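Local coordinates for probable flavin reductase (Sinorhizobium meliloti, PDB 3RH7) that binds FMN in a split-barrel fold and probably acts as an NAD(P)H-dependent flavin reductase, at the interface of chains A and B. Residues are numbered along the deposited sequence; one frame, centred on the assembly and turned at random. Chains: chain A/B, Hypothetical oxidoreductase.

Contact 1: the interface of chains A and B. Residues chain A 155-157, 169; chain B 163, 233-235, 256.
B:Arg163 starts with CG anti to its carbonyl carbon, beside the backbone N, runs extended through chi2 and then bends at chi3 (114°), which turns its guanidinium towards the loop A:155-157. On that loop A:Asn157 also has CG anti to its carbonyl carbon and beside the backbone N, so that its carboxamide points at strand B:232-235. In this loop-to-strand patch of the two-fold symmetric A/B interface, the A:155-157 loop is thus held between strand B:232-235 and B:Arg163, and each of the two side chains donates to a main-chain carbonyl of the other subunit.

The amide of A:Asn157 makes the better-shaped bond: ND2 lies 2.7 Å from B:Ile234 O, the angle at the hydrogen is 170°, and the donor sits in the carbonyl plane on a lone pair. The acceptor is also nearly in the amide plane, which should fix the rotation of the carboxamide. Less regular is the bond from B:Arg163 NH1 to A:Leu156 O at 2.5 Å, bent to 118° at the hydrogen, with the donor above the carbonyl plane. A:Gly155 O meanwhile lies over the centre of one guanidinium face, 3.4 Å from CZ of B:Arg163.

Packing contacts flank the loop. CD1 of B:Leu256 makes an apolar contact with A:Gly155 CA at 3.8 Å, and B:Thr233, its methyl anti to the backbone N, packs CG2 in van der Waals contact 3.5 Å from A:Gly155 O. Beside the amide, A:Asn157 OD1 lies 3.3 Å from B:Gly235 CA.

Contact 2: the interface of chains A and B. Residues chain A 86, 125-126, 128, 151, 153-156, 158; chain B 23-25, 27-28, 163.
Helix B:18-25 keeps helical torsions through B:Ala24 (phi/psi -66/-42°) and presents its C-terminal end to strands A:126-138 and A:150-153, which are extended at A:Phe128 and A:Asn153. CG of A:Asn153 is anti to the backbone N, and its amide meets the guanidinium of B:Arg163 tip to tip, the two planes nearly coplanar. NH2 of B:Arg163 donates to A:Asn153 OD1 at 2.7 Å, almost along the C=O axis and in the guanidinium plane. The bond from the same NH2 to A:Ala125 O is only weak. B:Ala27 CA packs over the guanidinium face opposite A:Gly155, so main-chain atoms of both subunits sandwich the group.

A:Phe128, with CG anti to its carbonyl carbon, crosses B:Phe25 obliquely and brings CZ 3.6 Å from B:Phe25 CD1. The backbone of B:Ala24 and B:Phe25 meets that ring at its edge. B:Ala24 CB approaches A:Phe151 CD2 at 3.6 Å, where the A:Phe151 ring takes the crowded position between backbone N and carbonyl carbon. Further along, B:Ala27 CB touches A:Ala126 CB at 3.6 Å. The patch therefore seats the end of helix B:18-25 and the loop that follows it against side chains of strands A:126-138 and A:150-153, with A:Val86 of strand A:81-86 facing B:Phe28.

Contact 3: the interface of chains A and B. Residues chain A 29-33, 50-53; chain B 28-30, 52-53.
OG1 of A:Thr30 has two bonds: it accepts from A:Asn50 ND2 at 2.9 Å and donates to A:Gly31 O at 3.0 Å, the latter in the carbonyl plane on a lone pair. Both are within chain A; the one from A:Asn50 ties strand A:30-31 to the FMN-binding segment. Across the interface A:Thr30 and B:Thr30 form an antiparallel bridge, and A:Gly31 N donates to B:Ala29 O at 2.9 Å from above the carbonyl plane. The hydroxyls of A:Thr53 and B:Thr53 bond directly, OG1 to OG1 at 2.7 Å, with the direction undecided.

B:Phe28 extends with CG anti to the backbone N (chi1 -176°) and lodges its ring in chain A. A:Phe52 CD1 stands over the centre of one face, 3.5 Å from B:Phe28 CD2; the rings are 64° apart, edge-to-face. A:Gly31 N lies towards the rim of the opposite face, and A:Asn50 O meets the ring edge 3.5 Å from CZ of B:Phe28. The A:Thr33 side chain crosses B:Phe28 at about a right angle, with CG2 3.6 Å from B:Phe28 CE1. An alanine at B:Phe28 would remove this ring and would probably loosen the packing around A:Phe52 and A:Gly31. The patch places subunit packing beside FMN-binding A:Asn50 and A:Ser51 and may link the two.

Contact 1: the interface of chains A and B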
# COMPACT_ATOMS: atom_id res chain seq x y z
N GLY A 155 -15.10 4.99 -6.38
CA GLY A 155 -14.77 4.49 -5.04
C GLY A 155 -13.88 3.27 -5.05
O GLY A 155 -13.30 2.92 -4.01
N LEU A 156 -13.73 2.65 -6.25
CA LEU A 156 -12.98 1.43 -6.56
C LEU A 156 -11.68 1.32 -5.82
O LEU A 156 -10.88 2.28 -5.78
CB LEU A 156 -12.71 1.30 -8.06
CG LEU A 156 -13.91 1.08 -8.96
CD1 LEU A 156 -13.49 0.94 -10.40
CD2 LEU A 156 -14.75 -0.09 -8.52
N ASN A 157 -11.46 0.14 -5.22
CA ASN A 157 -10.25 -0.19 -4.49
C ASN A 157 -9.13 -0.31 -5.46
O ASN A 157 -9.32 -0.87 -6.54
CB ASN A 157 -10.40 -1.49 -3.72
CG ASN A 157 -11.37 -1.42 -2.57
OD1 ASN A 157 -11.43 -0.41 -1.83
ND2 ASN A 157 -12.13 -2.49 -2.40
N PRO A 169 -7.54 -5.56 -1.24
CA PRO A 169 -8.41 -5.75 -0.05
C PRO A 169 -9.37 -6.95 -0.17
O PRO A 169 -9.81 -7.51 0.83
CB PRO A 169 -9.22 -4.45 0.06
CG PRO A 169 -8.68 -3.53 -0.94
CD PRO A 169 -7.74 -4.23 -1.86
N ARG B 163 -6.90 5.41 1.08
CA ARG B 163 -8.10 6.22 1.14
C ARG B 163 -8.10 6.91 2.52
O ARG B 163 -7.14 7.65 2.87
CB ARG B 163 -9.36 5.42 0.77
CG ARG B 163 -9.24 4.79 -0.66
CD ARG B 163 -10.55 4.45 -1.33
NE ARG B 163 -10.83 5.25 -2.52
CZ ARG B 163 -10.54 4.88 -3.76
NH1 ARG B 163 -9.92 3.73 -3.98
NH2 ARG B 163 -10.84 5.66 -4.79
N THR B 233 -18.82 0.75 -1.63
CA THR B 233 -17.59 0.06 -2.00
C THR B 233 -16.91 -0.31 -0.71
O THR B 233 -16.56 0.58 0.08
CB THR B 233 -16.66 0.86 -2.94
OG1 THR B 233 -17.23 1.03 -4.23
CG2 THR B 233 -15.31 0.23 -3.09
N ILE B 234 -16.74 -1.62 -0.47
CA ILE B 234 -16.06 -2.06 0.74
C ILE B 234 -14.56 -2.05 0.45
O ILE B 234 -14.14 -2.54 -0.59
CB ILE B 234 -16.55 -3.44 1.22
CG1 ILE B 234 -18.07 -3.53 1.37
CG2 ILE B 234 -15.77 -3.89 2.48
CD1 ILE B 234 -18.67 -2.73 2.43
N GLY B 235 -13.78 -1.50 1.36
CA GLY B 235 -12.35 -1.36 1.18
C GLY B 235 -11.54 -2.28 2.03
O GLY B 235 -11.85 -3.48 2.15
N LEU B 256 -17.10 3.15 1.56
CA LEU B 256 -17.49 4.42 0.93
C LEU B 256 -18.88 4.38 0.42
O LEU B 256 -19.26 3.39 -0.20
CB LEU B 256 -16.59 4.75 -0.26
CG LEU B 256 -15.19 5.19 0.00
CD1 LEU B 256 -14.48 5.41 -1.33
CD2 LEU B 256 -15.14 6.37 0.98

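Contact 2: the interface of chains A and B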
# COMPACT_ATOMS: atom_id res chain seq x y z
N VAL A 86 -4.54 5.20 -11.99
CA VAL A 86 -4.38 4.48 -10.70
C VAL A 86 -5.25 3.20 -10.85
O VAL A 86 -6.49 3.26 -10.84
CB VAL A 86 -4.75 5.39 -9.48
CG1 VAL A 86 -4.59 4.69 -8.15
CG2 VAL A 86 -3.92 6.66 -9.49
N ALA A 125 -9.20 2.93 -10.48
CA ALA A 125 -9.50 3.39 -9.12
C ALA A 125 -9.60 4.92 -9.08
O ALA A 125 -10.31 5.46 -8.22
CB ALA A 125 -8.42 2.90 -8.15
N ALA A 126 -8.88 5.60 -10.01
CA ALA A 126 -8.74 7.05 -10.22
C ALA A 126 -7.81 7.35 -11.39
O ALA A 126 -6.86 6.60 -11.63
CB ALA A 126 -8.20 7.73 -8.96
N PHE A 128 -5.89 10.91 -13.67
CA PHE A 128 -5.50 12.31 -13.67
C PHE A 128 -4.92 12.74 -15.01
O PHE A 128 -3.88 12.23 -15.42
CB PHE A 128 -4.45 12.56 -12.56
CG PHE A 128 -4.87 12.18 -11.17
CD1 PHE A 128 -4.63 10.90 -10.67
CD2 PHE A 128 -5.46 13.11 -10.33
CE1 PHE A 128 -5.04 10.53 -9.39
CE2 PHE A 128 -5.88 12.75 -9.05
CZ PHE A 128 -5.67 11.46 -8.59
N PHE A 151 -9.57 15.14 -13.55
CA PHE A 151 -9.43 13.91 -12.76
C PHE A 151 -10.80 13.27 -12.48
O PHE A 151 -11.86 13.89 -12.68
CB PHE A 151 -8.67 14.16 -11.44
CG PHE A 151 -9.39 15.00 -10.42
CD1 PHE A 151 -9.30 16.39 -10.45
CD2 PHE A 151 -10.16 14.40 -9.43
CE1 PHE A 151 -9.99 17.17 -9.51
CE2 PHE A 151 -10.83 15.18 -8.48
CZ PHE A 151 -10.75 16.56 -8.54
N ASN A 153 -12.44 10.04 -9.61
CA ASN A 153 -12.21 9.10 -8.52
C ASN A 153 -13.47 8.24 -8.30
O ASN A 153 -14.50 8.72 -7.78
CB ASN A 153 -11.78 9.86 -7.25
CG ASN A 153 -12.07 9.22 -5.89
OD1 ASN A 153 -11.84 8.04 -5.67
ND2 ASN A 153 -12.49 10.03 -4.90
N SER A 154 -13.41 6.98 -8.78
CA SER A 154 -14.44 5.97 -8.51
C SER A 154 -14.12 5.43 -7.14
O SER A 154 -12.94 5.43 -6.75
CB SER A 154 -14.38 4.86 -9.55
OG SER A 154 -13.12 4.20 -9.54
N GLY A 155 -15.10 4.99 -6.38
CA GLY A 155 -14.77 4.49 -5.04
C GLY A 155 -13.88 3.27 -5.05
O GLY A 155 -13.30 2.92 -4.01
N LEU A 156 -13.73 2.65 -6.25
CA LEU A 156 -12.98 1.43 -6.56
C LEU A 156 -11.68 1.32 -5.82
O LEU A 156 -10.88 2.28 -5.78
CB LEU A 156 -12.71 1.30 -8.06
CG LEU A 156 -13.91 1.08 -8.96
CD1 LEU A 156 -13.49 0.94 -10.40
CD2 LEU A 156 -14.75 -0.09 -8.52
N GLY A 158 -7.99 0.23 -5.09
CA GLY A 158 -6.85 0.19 -5.98
C GLY A 158 -6.00 -1.04 -5.84
O GLY A 158 -5.98 -1.68 -4.78
N ASP B 23 -9.31 13.40 -2.10
CA ASP B 23 -9.94 12.07 -2.09
C ASP B 23 -9.47 11.24 -3.30
O ASP B 23 -9.17 10.05 -3.11
CB ASP B 23 -11.48 12.18 -2.02
CG ASP B 23 -12.04 12.65 -0.65
OD1 ASP B 23 -11.23 12.75 0.32
OD2 ASP B 23 -13.28 12.90 -0.56
N ALA B 24 -9.27 11.90 -4.48
CA ALA B 24 -8.77 11.26 -5.70
C ALA B 24 -7.33 10.80 -5.52
O ALA B 24 -7.01 9.66 -5.88
CB ALA B 24 -8.88 12.20 -6.88
N PHE B 25 -6.48 11.62 -4.89
CA PHE B 25 -5.09 11.26 -4.60
C PHE B 25 -5.04 10.07 -3.67
O PHE B 25 -4.17 9.20 -3.82
CB PHE B 25 -4.33 12.44 -4.00
CG PHE B 25 -3.98 13.59 -4.92
CD1 PHE B 25 -3.65 13.36 -6.26
CD2 PHE B 25 -3.85 14.88 -4.43
CE1 PHE B 25 -3.28 14.41 -7.11
CE2 PHE B 25 -3.44 15.93 -5.27
CZ PHE B 25 -3.17 15.68 -6.61
N ALA B 27 -6.80 7.47 -3.52
CA ALA B 27 -7.05 6.20 -4.21
C ALA B 27 -5.75 5.37 -4.34
O ALA B 27 -5.78 4.12 -4.32
CB ALA B 27 -7.64 6.48 -5.59
N PHE B 28 -4.61 6.08 -4.45
CA PHE B 28 -3.30 5.48 -4.55
C PHE B 28 -2.79 5.18 -3.15
O PHE B 28 -2.53 6.11 -2.37
CB PHE B 28 -2.33 6.39 -5.31
CG PHE B 28 -0.97 5.81 -5.54
CD1 PHE B 28 -0.71 5.03 -6.66
CD2 PHE B 28 0.08 6.11 -4.68
CE1 PHE B 28 0.59 4.57 -6.92
CE2 PHE B 28 1.37 5.66 -4.93
CZ PHE B 28 1.63 4.89 -6.04
N ARG B 163 -6.90 5.41 1.08
CA ARG B 163 -8.10 6.22 1.14
C ARG B 163 -8.10 6.91 2.52
O ARG B 163 -7.14 7.65 2.87
CB ARG B 163 -9.36 5.42 0.77
CG ARG B 163 -9.24 4.79 -0.66
CD ARG B 163 -10.55 4.45 -1.33
NE ARG B 163 -10.83 5.25 -2.52
CZ ARG B 163 -10.54 4.88 -3.76
NH1 ARG B 163 -9.92 3.73 -3.98
NH2 ARG B 163 -10.84 5.66 -4.79

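Contact 3: the interface of chains A and B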
# COMPACT_ATOMS: atom_id res chain seq x y z
N ALA A 29 4.95 0.40 0.90
CA ALA A 29 3.84 -0.07 0.03
C ALA A 29 3.37 1.08 -0.85
O ALA A 29 3.54 2.23 -0.49
CB ALA A 29 2.69 -0.62 0.86
N THR A 30 2.94 0.77 -2.06
CA THR A 30 2.40 1.76 -3.01
C THR A 30 1.30 1.14 -3.80
O THR A 30 1.37 -0.05 -4.05
CB THR A 30 3.46 2.25 -4.04
OG1 THR A 30 3.76 1.20 -4.96
CG2 THR A 30 4.72 2.82 -3.43
N GLY A 31 0.40 1.97 -4.34
CA GLY A 31 -0.58 1.54 -5.31
C GLY A 31 0.14 1.31 -6.64
O GLY A 31 1.38 1.32 -6.71
N VAL A 32 -0.62 1.09 -7.72
CA VAL A 32 -0.02 0.86 -9.04
C VAL A 32 -0.67 1.80 -10.05
O VAL A 32 -1.92 1.89 -10.11
CB VAL A 32 -0.11 -0.62 -9.50
CG1 VAL A 32 0.59 -0.82 -10.84
CG2 VAL A 32 0.44 -1.60 -8.45
N THR A 33 0.16 2.53 -10.83
CA THR A 33 -0.33 3.41 -11.88
C THR A 33 0.18 2.94 -13.23
O THR A 33 1.10 2.13 -13.29
CB THR A 33 0.04 4.91 -11.71
OG1 THR A 33 1.34 5.16 -12.25
CG2 THR A 33 -0.12 5.46 -10.29
N ASN A 50 4.99 2.82 -10.15
CA ASN A 50 4.52 2.83 -8.77
C ASN A 50 5.30 3.91 -7.99
O ASN A 50 4.97 4.22 -6.83
CB ASN A 50 4.65 1.45 -8.15
CG ASN A 50 6.01 1.05 -7.65
OD1 ASN A 50 7.06 1.38 -8.24
ND2 ASN A 50 6.04 0.28 -6.56
N SER A 51 6.32 4.49 -8.65
CA SER A 51 7.13 5.56 -8.11
C SER A 51 6.46 6.86 -8.50
O SER A 51 6.95 7.59 -9.38
CB SER A 51 8.59 5.43 -8.57
OG SER A 51 9.29 4.45 -7.81
N PHE A 52 5.27 7.09 -7.86
CA PHE A 52 4.29 8.17 -8.01
C PHE A 52 3.98 8.83 -6.64
O PHE A 52 3.94 8.13 -5.62
CB PHE A 52 3.00 7.62 -8.63
CG PHE A 52 1.75 8.45 -8.46
CD1 PHE A 52 0.93 8.29 -7.35
CD2 PHE A 52 1.35 9.36 -9.43
CE1 PHE A 52 -0.25 9.05 -7.21
CE2 PHE A 52 0.17 10.11 -9.29
CZ PHE A 52 -0.63 9.94 -8.19
N THR A 53 3.70 10.15 -6.63
CA THR A 53 3.38 10.92 -5.43
C THR A 53 2.47 12.09 -5.75
O THR A 53 2.64 12.77 -6.77
CB THR A 53 4.67 11.42 -4.80
OG1 THR A 53 5.31 10.34 -4.15
CG2 THR A 53 4.45 12.49 -3.78
N PHE B 28 -4.61 6.08 -4.45
CA PHE B 28 -3.30 5.48 -4.55
C PHE B 28 -2.79 5.18 -3.15
O PHE B 28 -2.53 6.11 -2.37
CB PHE B 28 -2.33 6.39 -5.31
CG PHE B 28 -0.97 5.81 -5.54
CD1 PHE B 28 -0.71 5.03 -6.66
CD2 PHE B 28 0.08 6.11 -4.68
CE1 PHE B 28 0.59 4.57 -6.92
CE2 PHE B 28 1.37 5.66 -4.93
CZ PHE B 28 1.63 4.89 -6.04
N ALA B 29 -2.70 3.86 -2.83
CA ALA B 29 -2.21 3.42 -1.53
C ALA B 29 -0.74 3.79 -1.36
O ALA B 29 -0.03 4.02 -2.35
CB ALA B 29 -2.39 1.93 -1.38
N THR B 30 -0.29 3.91 -0.11
CA THR B 30 1.10 4.19 0.26
C THR B 30 1.44 3.45 1.51
O THR B 30 0.56 2.88 2.15
CB THR B 30 1.34 5.70 0.52
OG1 THR B 30 0.58 6.16 1.64
CG2 THR B 30 1.21 6.58 -0.72
N PHE B 52 6.09 10.01 -0.35
CA PHE B 52 7.43 9.51 -0.48
C PHE B 52 7.57 8.64 -1.73
O PHE B 52 6.63 7.92 -2.08
CB PHE B 52 7.76 8.68 0.78
CG PHE B 52 8.91 7.73 0.67
CD1 PHE B 52 8.72 6.43 0.22
CD2 PHE B 52 10.20 8.12 1.03
CE1 PHE B 52 9.80 5.53 0.14
CE2 PHE B 52 11.28 7.22 0.96
CZ PHE B 52 11.07 5.93 0.52
N THR B 53 8.75 8.66 -2.36
CA THR B 53 9.04 7.89 -3.56
C THR B 53 10.51 7.52 -3.64
O THR B 53 11.37 8.34 -3.34
CB THR B 53 8.63 8.70 -4.82
OG1 THR B 53 7.22 8.68 -4.94
CG2 THR B 53 9.20 8.15 -6.10

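The three contacts lie along one two-fold symmetric interface. Centres of their C-alpha atoms are about 9 Å apart for contacts 1 and 2, about 12 Å for contacts 2 and 3, and about 17 Å for contacts 1 and 3. Contact 2 is the bridge: it shares A:Gly155, A:Leu156 and B:Arg163 with contact 1. B:Phe28, in the loop after helix B:18-25, carries contact 2 on to contact 3 beside the FMN-binding residues. Symmetry repeats each contact with the chains exchanged, which is consistent with a dimer, although the structure alone does not establish it in solution.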